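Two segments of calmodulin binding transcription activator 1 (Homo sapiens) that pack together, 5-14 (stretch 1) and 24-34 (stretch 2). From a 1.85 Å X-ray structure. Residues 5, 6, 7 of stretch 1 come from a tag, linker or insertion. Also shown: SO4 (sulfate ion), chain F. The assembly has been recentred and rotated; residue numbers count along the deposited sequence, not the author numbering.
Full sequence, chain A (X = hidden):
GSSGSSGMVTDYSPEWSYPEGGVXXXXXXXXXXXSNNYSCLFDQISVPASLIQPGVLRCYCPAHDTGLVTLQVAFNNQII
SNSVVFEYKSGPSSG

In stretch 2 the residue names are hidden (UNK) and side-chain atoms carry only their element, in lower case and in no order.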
ATOM      1  N   SER A   5      -8.848 -17.764   2.530  1.00 43.42           N
ATOM      2  CA  SER A   5      -7.896 -16.616   2.630  1.00 44.18           C
ATOM      3  C   SER A   5      -6.523 -16.933   2.039  1.00 43.55           C
ATOM      4  O   SER A   5      -5.639 -16.076   2.010  1.00 43.49           O
ATOM      5  CB  SER A   5      -7.745 -16.192   4.093  1.00 43.59           C
ATOM      6  OG  SER A   5      -8.985 -15.732   4.603  1.00 43.63           O
ATOM      7  N   SER A   6      -6.349 -18.165   1.568  1.00 43.48           N
ATOM      8  CA  SER A   6      -5.085 -18.590   0.970  1.00 42.14           C
ATOM      9  C   SER A   6      -5.092 -18.251  -0.524  1.00 40.45           C
ATOM     10  O   SER A   6      -6.130 -18.345  -1.187  1.00 39.65           O
ATOM     11  CB  SER A   6      -4.887 -20.099   1.169  1.00 43.27           C
ATOM     12  OG  SER A   6      -3.660 -20.543   0.615  1.00 44.73           O
ATOM     13  N   GLY A   7      -3.941 -17.845  -1.052  1.00 37.25           N
ATOM     14  CA  GLY A   7      -3.876 -17.497  -2.457  1.00 32.78           C
ATOM     15  C   GLY A   7      -2.645 -16.695  -2.826  1.00 30.58           C
ATOM     16  O   GLY A   7      -1.531 -16.991  -2.393  1.00 30.05           O
HETATM   17  N   MSE A   8      -2.838 -15.661  -3.629  1.00 26.23           N
HETATM   18  CA  MSE A   8      -1.704 -14.869  -4.046  1.00 24.11           C
HETATM   19  C   MSE A   8      -1.781 -13.382  -3.787  1.00 19.46           C
HETATM   20  O   MSE A   8      -2.854 -12.780  -3.792  1.00 18.98           O
HETATM   21  CB  MSE A   8      -1.431 -15.105  -5.520  1.00 29.14           C
HETATM   22  CG  MSE A   8      -1.020 -16.529  -5.825  1.00 33.03           C
HETATM   23 SE   MSE A   8      -0.067 -16.522  -7.458  1.00 44.59          SE
HETATM   24  CE  MSE A   8      -1.551 -16.081  -8.613  1.00 35.12           C
ATOM     25  N   VAL A   9      -0.609 -12.810  -3.552  1.00 16.06           N
ATOM     26  CA  VAL A   9      -0.447 -11.386  -3.309  1.00 14.64           C
ATOM     27  C   VAL A   9      -0.756 -10.656  -4.612  1.00 13.66           C
ATOM     28  O   VAL A   9      -0.106 -10.903  -5.630  1.00 15.21           O
ATOM     29  CB  VAL A   9       1.010 -11.070  -2.907  1.00 13.99           C
ATOM     30  CG1 VAL A   9       1.203  -9.565  -2.782  1.00 13.22           C
ATOM     31  CG2 VAL A   9       1.353 -11.775  -1.595  1.00 12.04           C
ATOM     32  N   THR A  10      -1.739  -9.761  -4.586  1.00 13.25           N
ATOM     33  CA  THR A  10      -2.097  -9.018  -5.790  1.00 12.61           C
ATOM     34  C   THR A  10      -1.249  -7.750  -5.948  1.00 13.71           C
ATOM     35  O   THR A  10      -0.963  -7.330  -7.065  1.00 14.14           O
ATOM     36  CB  THR A  10      -3.605  -8.659  -5.813  1.00 13.88           C
ATOM     37  OG1 THR A  10      -3.996  -8.090  -4.561  1.00 15.24           O
ATOM     38  CG2 THR A  10      -4.440  -9.910  -6.074  1.00 13.05           C
ATOM     39  N   ASP A  11      -0.837  -7.161  -4.829  1.00 11.78           N
ATOM     40  CA  ASP A  11       0.003  -5.962  -4.846  1.00 12.43           C
ATOM     41  C   ASP A  11       0.497  -5.684  -3.427  1.00 11.26           C
ATOM     42  O   ASP A  11       0.017  -6.276  -2.462  1.00 10.87           O
ATOM     43  CB  ASP A  11      -0.793  -4.752  -5.345  1.00 12.29           C
ATOM     44  CG  ASP A  11       0.044  -3.810  -6.201  1.00 14.98           C
ATOM     45  OD1 ASP A  11       1.255  -3.654  -5.935  1.00 15.53           O
ATOM     46  OD2 ASP A  11      -0.516  -3.221  -7.146  1.00 16.51           O
ATOM     47  N   TYR A  12       1.478  -4.796  -3.312  1.00  9.67           N
ATOM     48  CA  TYR A  12       2.027  -4.412  -2.023  1.00 10.19           C
ATOM     49  C   TYR A  12       2.760  -3.094  -2.217  1.00  9.18           C
ATOM     50  O   TYR A  12       3.301  -2.839  -3.289  1.00 11.72           O
ATOM     51  CB  TYR A  12       2.976  -5.483  -1.479  1.00  9.85           C
ATOM     52  CG  TYR A  12       4.090  -5.919  -2.410  1.00 11.50           C
ATOM     53  CD1 TYR A  12       3.822  -6.686  -3.542  1.00  9.20           C
ATOM     54  CD2 TYR A  12       5.424  -5.637  -2.109  1.00 10.06           C
ATOM     55  CE1 TYR A  12       4.850  -7.172  -4.342  1.00 12.23           C
ATOM     56  CE2 TYR A  12       6.463  -6.120  -2.905  1.00  9.76           C
ATOM     57  CZ  TYR A  12       6.170  -6.889  -4.016  1.00 10.88           C
ATOM     58  OH  TYR A  12       7.194  -7.410  -4.784  1.00 11.16           O
ATOM     59  N   SER A  13       2.778  -2.267  -1.177  1.00 10.80           N
ATOM     60  CA  SER A  13       3.400  -0.953  -1.269  1.00 10.50           C
ATOM     61  C   SER A  13       3.796  -0.419   0.103  1.00 11.72           C
ATOM     62  O   SER A  13       3.018  -0.503   1.058  1.00 13.10           O
ATOM     63  CB  SER A  13       2.403   0.014  -1.918  1.00 11.11           C
ATOM     64  OG  SER A  13       2.985   1.288  -2.113  1.00 14.16           O
ATOM     65  N   PRO A  14       5.021   0.125   0.231  1.00 13.32           N
ATOM     66  CA  PRO A  14       6.023   0.251  -0.831  1.00 12.50           C
ATOM     67  C   PRO A  14       6.680  -1.103  -1.041  1.00 13.16           C
ATOM     68  O   PRO A  14       6.419  -2.041  -0.292  1.00 13.12           O
ATOM     69  CB  PRO A  14       7.001   1.269  -0.258  1.00 12.15           C
ATOM     70  CG  PRO A  14       6.997   0.921   1.200  1.00 11.42           C
ATOM     71  CD  PRO A  14       5.521   0.709   1.491  1.00 12.35           C
ATOM     72  N   UNK A  24       5.673   1.173   7.149  1.00  9.98           N
ATOM     73  CA  UNK A  24       4.392   0.506   6.950  1.00 10.07           C
ATOM     74  C   UNK A  24       4.319  -0.079   5.540  1.00  8.80           C
ATOM     75  O   UNK A  24       4.694   0.570   4.560  1.00 10.09           O
ATOM     76  c   UNK A  24       0.885   2.977   5.961  1.00 15.89           C
ATOM     77  n   UNK A  24      -0.098   4.047   6.253  1.00 18.30           N
ATOM     78  c   UNK A  24       0.753   1.844   6.962  1.00 15.46           C
ATOM     79  c   UNK A  24       1.878   0.853   6.802  1.00 12.57           C
ATOM     80  c   UNK A  24       3.225   1.485   7.125  1.00 10.27           C
ATOM     81  N   UNK A  25       3.834  -1.309   5.438  1.00  8.88           N
ATOM     82  CA  UNK A  25       3.683  -1.954   4.145  1.00  6.79           C
ATOM     83  C   UNK A  25       2.255  -2.482   4.059  1.00  8.31           C
ATOM     84  O   UNK A  25       1.757  -3.100   5.006  1.00  8.07           O
ATOM     85  c   UNK A  25       4.481  -3.785   2.603  1.00  7.81           C
ATOM     86  c   UNK A  25       4.669  -3.142   3.974  1.00  8.59           C
ATOM     87  c   UNK A  25       6.112  -2.656   4.121  1.00  9.31           C
ATOM     88  N   UNK A  26       1.574  -2.189   2.956  1.00  7.64           N
ATOM     89  CA  UNK A  26       0.222  -2.700   2.754  1.00  8.33           C
ATOM     90  C   UNK A  26       0.388  -3.845   1.769  1.00  7.87           C
ATOM     91  O   UNK A  26       1.155  -3.736   0.815  1.00  8.36           O
ATOM     92  c   UNK A  26      -1.013  -0.454   3.098  1.00  8.56           C
ATOM     93  c   UNK A  26      -0.697  -1.622   2.163  1.00  6.99           C
ATOM     94  c   UNK A  26      -1.574  -0.995   4.419  1.00 11.17           C
ATOM     95  c   UNK A  26      -2.023   0.478   2.447  1.00 10.89           C
ATOM     96  N   UNK A  27      -0.298  -4.958   2.023  1.00  8.38           N
ATOM     97  CA  UNK A  27      -0.223  -6.123   1.146  1.00 10.91           C
ATOM     98  C   UNK A  27      -1.646  -6.577   0.863  1.00 10.06           C
ATOM     99  O   UNK A  27      -2.415  -6.851   1.782  1.00 11.60           O
ATOM    100  c   UNK A  27       2.821  -7.837   2.854  1.00 22.80           C
ATOM    101  c   UNK A  27       0.552  -7.278   1.809  1.00 12.44           C
ATOM    102  c   UNK A  27       0.591  -8.487   0.877  1.00 13.21           C
ATOM    103  c   UNK A  27       1.958  -6.799   2.164  1.00 16.29           C
ATOM    104  N   UNK A  28      -1.990  -6.650  -0.413  1.00 10.11           N
ATOM    105  CA  UNK A  28      -3.332  -7.026  -0.791  1.00 10.56           C
ATOM    106  C   UNK A  28      -3.394  -8.426  -1.374  1.00 11.90           C
ATOM    107  O   UNK A  28      -2.422  -8.938  -1.936  1.00 13.59           O
ATOM    108  o   UNK A  28      -3.159  -6.011  -2.995  1.00 11.83           O
ATOM    109  c   UNK A  28      -3.922  -6.004  -1.785  1.00 10.09           C
ATOM    110  c   UNK A  28      -3.893  -4.615  -1.177  1.00 12.32           C
ATOM    111  N   UNK A  29      -4.553  -9.043  -1.217  1.00 13.23           N
ATOM    112  CA  UNK A  29      -4.751 -10.387  -1.701  1.00 13.22           C
ATOM    113  C   UNK A  29      -6.100 -10.887  -1.242  1.00 14.70           C
ATOM    114  O   UNK A  29      -6.961 -10.092  -0.872  1.00 15.56           O
ATOM    115  N   UNK A  30      -6.309 -12.209  -1.220  1.00 17.43           N
ATOM    116  CA  UNK A  30      -7.591 -12.785  -0.802  1.00 19.40           C
ATOM    117  C   UNK A  30      -7.788 -12.998   0.699  1.00 21.36           C
ATOM    118  O   UNK A  30      -8.560 -13.868   1.095  1.00 23.73           O
ATOM    119  c   UNK A  30      -7.616 -14.098  -1.565  1.00 19.55           C
ATOM    120  c   UNK A  30      -5.379 -13.263  -1.667  1.00 17.03           C
ATOM    121  c   UNK A  30      -6.183 -14.541  -1.434  1.00 19.07           C
ATOM    122  N   UNK A  31      -7.113 -12.217   1.537  1.00 23.46           N
ATOM    123  CA  UNK A  31      -7.255 -12.395   2.984  1.00 24.77           C
ATOM    124  C   UNK A  31      -8.652 -11.992   3.447  1.00 26.85           C
ATOM    125  O   UNK A  31      -9.095 -10.876   3.198  1.00 25.42           O
ATOM    126  c   UNK A  31      -1.961 -12.675   0.613  1.00 15.79           C
ATOM    127  c   UNK A  31      -3.229 -10.910   1.558  1.00 16.42           C
ATOM    128  c   UNK A  31      -4.757  -9.740   2.687  1.00 19.14           C
ATOM    129  c   UNK A  31      -5.073 -11.053   2.910  1.00 19.81           C
ATOM    130  n   UNK A  31      -3.654  -9.648   1.878  1.00 16.99           N
ATOM    131  c   UNK A  31      -3.882 -13.199   2.021  1.00 15.65           C
ATOM    132  c   UNK A  31      -2.155 -11.324   0.766  1.00 15.62           C
ATOM    133  c   UNK A  31      -4.101 -11.826   2.193  1.00 16.70           C
ATOM    134  c   UNK A  31      -2.810 -13.611   1.230  1.00 15.83           C
ATOM    135  c   UNK A  31      -6.213 -11.568   3.749  1.00 21.43           C
ATOM    136  N   UNK A  32      -9.334 -12.898   4.145  1.00 31.52           N
ATOM    137  CA  UNK A  32     -10.689 -12.628   4.620  1.00 36.75           C
ATOM    138  C   UNK A  32     -10.899 -12.934   6.102  1.00 39.41           C
ATOM    139  O   UNK A  32     -11.728 -12.297   6.756  1.00 40.14           O
ATOM    140  c   UNK A  32     -11.695 -13.440   3.797  1.00 38.88           C
ATOM    141  c   UNK A  32     -11.702 -13.129   2.306  1.00 42.35           C
ATOM    142  c   UNK A  32     -12.197 -11.724   1.998  1.00 44.83           C
ATOM    143  o   UNK A  32     -13.258 -11.309   2.472  1.00 45.91           O
ATOM    144  n   UNK A  32     -11.433 -10.986   1.192  1.00 44.33           N
ATOM    145  N   UNK A  33     -10.154 -13.908   6.619  1.00 42.63           N
ATOM    146  CA  UNK A  33     -10.269 -14.322   8.021  1.00 45.62           C
ATOM    147  C   UNK A  33     -10.506 -13.156   8.973  1.00 45.18           C
ATOM    148  O   UNK A  33     -10.009 -12.052   8.763  1.00 46.11           O
ATOM    149  o   UNK A  33     -10.267 -17.785   8.913  1.00 54.01           O
ATOM    150  o   UNK A  33     -10.483 -17.736   6.724  1.00 55.25           O
ATOM    151  c   UNK A  33      -8.761 -16.392   7.693  1.00 52.02           C
ATOM    152  c   UNK A  33      -9.014 -15.092   8.461  1.00 48.52           C
ATOM    153  c   UNK A  33      -9.921 -17.375   7.783  1.00 54.27           C
ATOM    154  N   UNK A  34     -11.278 -13.405  10.022  1.00 43.86           N
ATOM    155  CA  UNK A  34     -11.565 -12.362  10.991  1.00 42.92           C
ATOM    156  C   UNK A  34     -10.561 -12.422  12.131  1.00 41.49           C
ATOM    157  O   UNK A  34     -10.175 -11.395  12.681  1.00 42.09           O
ATOM    158  c   UNK A  34     -12.988 -12.515  11.530  1.00 44.05           C
TER
HETATM  159  S   SO4 F1006       0.542   4.299  10.286  0.50109.71           S
HETATM  160  O1  SO4 F1006      -0.228   4.210   8.979  0.50 83.28           O
HETATM  161  O2  SO4 F1006       0.076   5.556  11.005  0.50 84.57           O
HETATM  162  O3  SO4 F1006       0.086   3.210  11.078  0.50 55.20           O
HETATM  163  O4  SO4 F1006       1.894   4.541   9.922  0.50 57.47           O

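Position 24 carries four carbons in a row ending in a nitrogen, a chain that leads away from stretch 1 until the nitrogen lies 2.7 Å from O1 of the sulfate. This is K24: the long arm brings NZ to the anion as a hydrogen-bond donor, while its backbone O packs 3.2 Å from P14 CD.

Position 25 has one carbon bearing two more: this is V25. Its CG2 lies 4.3 Å from P14 CD, and a beta-branched residue sits comfortably in an extended strand.

Position 26 has four carbons forked at the second: L26. Its wholly apolar side chain suits a buried site, on the same sheet face as S13, and its backbone forms the reciprocal pair, L26 N to S13 O (2.9 Å) and S13 N to L26 O (3.0 Å).

Position 27 also has four carbons, but forks at the first, with one arm two carbons long: I27. On the face it shares with Y12, CG1 meets Y12 CB at 4.0 Å and CG2 meets V9 CG1 at 3.9 Å, so both branches find apolar partners.

At position 28 one carbon carries an oxygen and a carbon. The oxygen is 2.7 Å from T10 OG1, which suits a hydroxyl, so T28. Its backbone N donates to D11 O (2.9 Å), and its O accepts from T10 N (2.9 Å).

Position 29 has no side-chain atoms: G29. A CB here would be tight against M8 O and would collide with the ring system of position 31.

Position 30 has three carbons closing a ring onto its own N: P30. Its CA-to-CB bond points toward stretch 1; P30 CD is 3.3 Å from M8 O. P30 CG is 3.9 Å from G7 CA, in the tag.

Position 31 has one carbon, then fused five- and six-membered rings holding eight carbons and a nitrogen: W31. NE1 donates to I27 O (3.1 Å), anchoring the indole whose edge meets V9 CG2.

Position 32 has three carbons, the last bearing an oxygen and a nitrogen, and is exposed. The atoms fit Q32, whose backbone N donates to OG of the tag residue S5 (2.9 Å).

Position 33 has three carbons ending in two oxygens, a carboxylate: E33. Its N also donates to S5 OG (3.0 Å), which in turn donates to E33 OE2 (3.3 Å).

Position 34 has a single carbon, exposed and out of reach: A34, on which the contact sets no demand.

The contact thus joins antiparallel strand pairing to apolar packing of V9 and Y12 on I27, with the tag serine fastening the far end.

Stretch 2, residues 24-34: KVLITGPWQEA
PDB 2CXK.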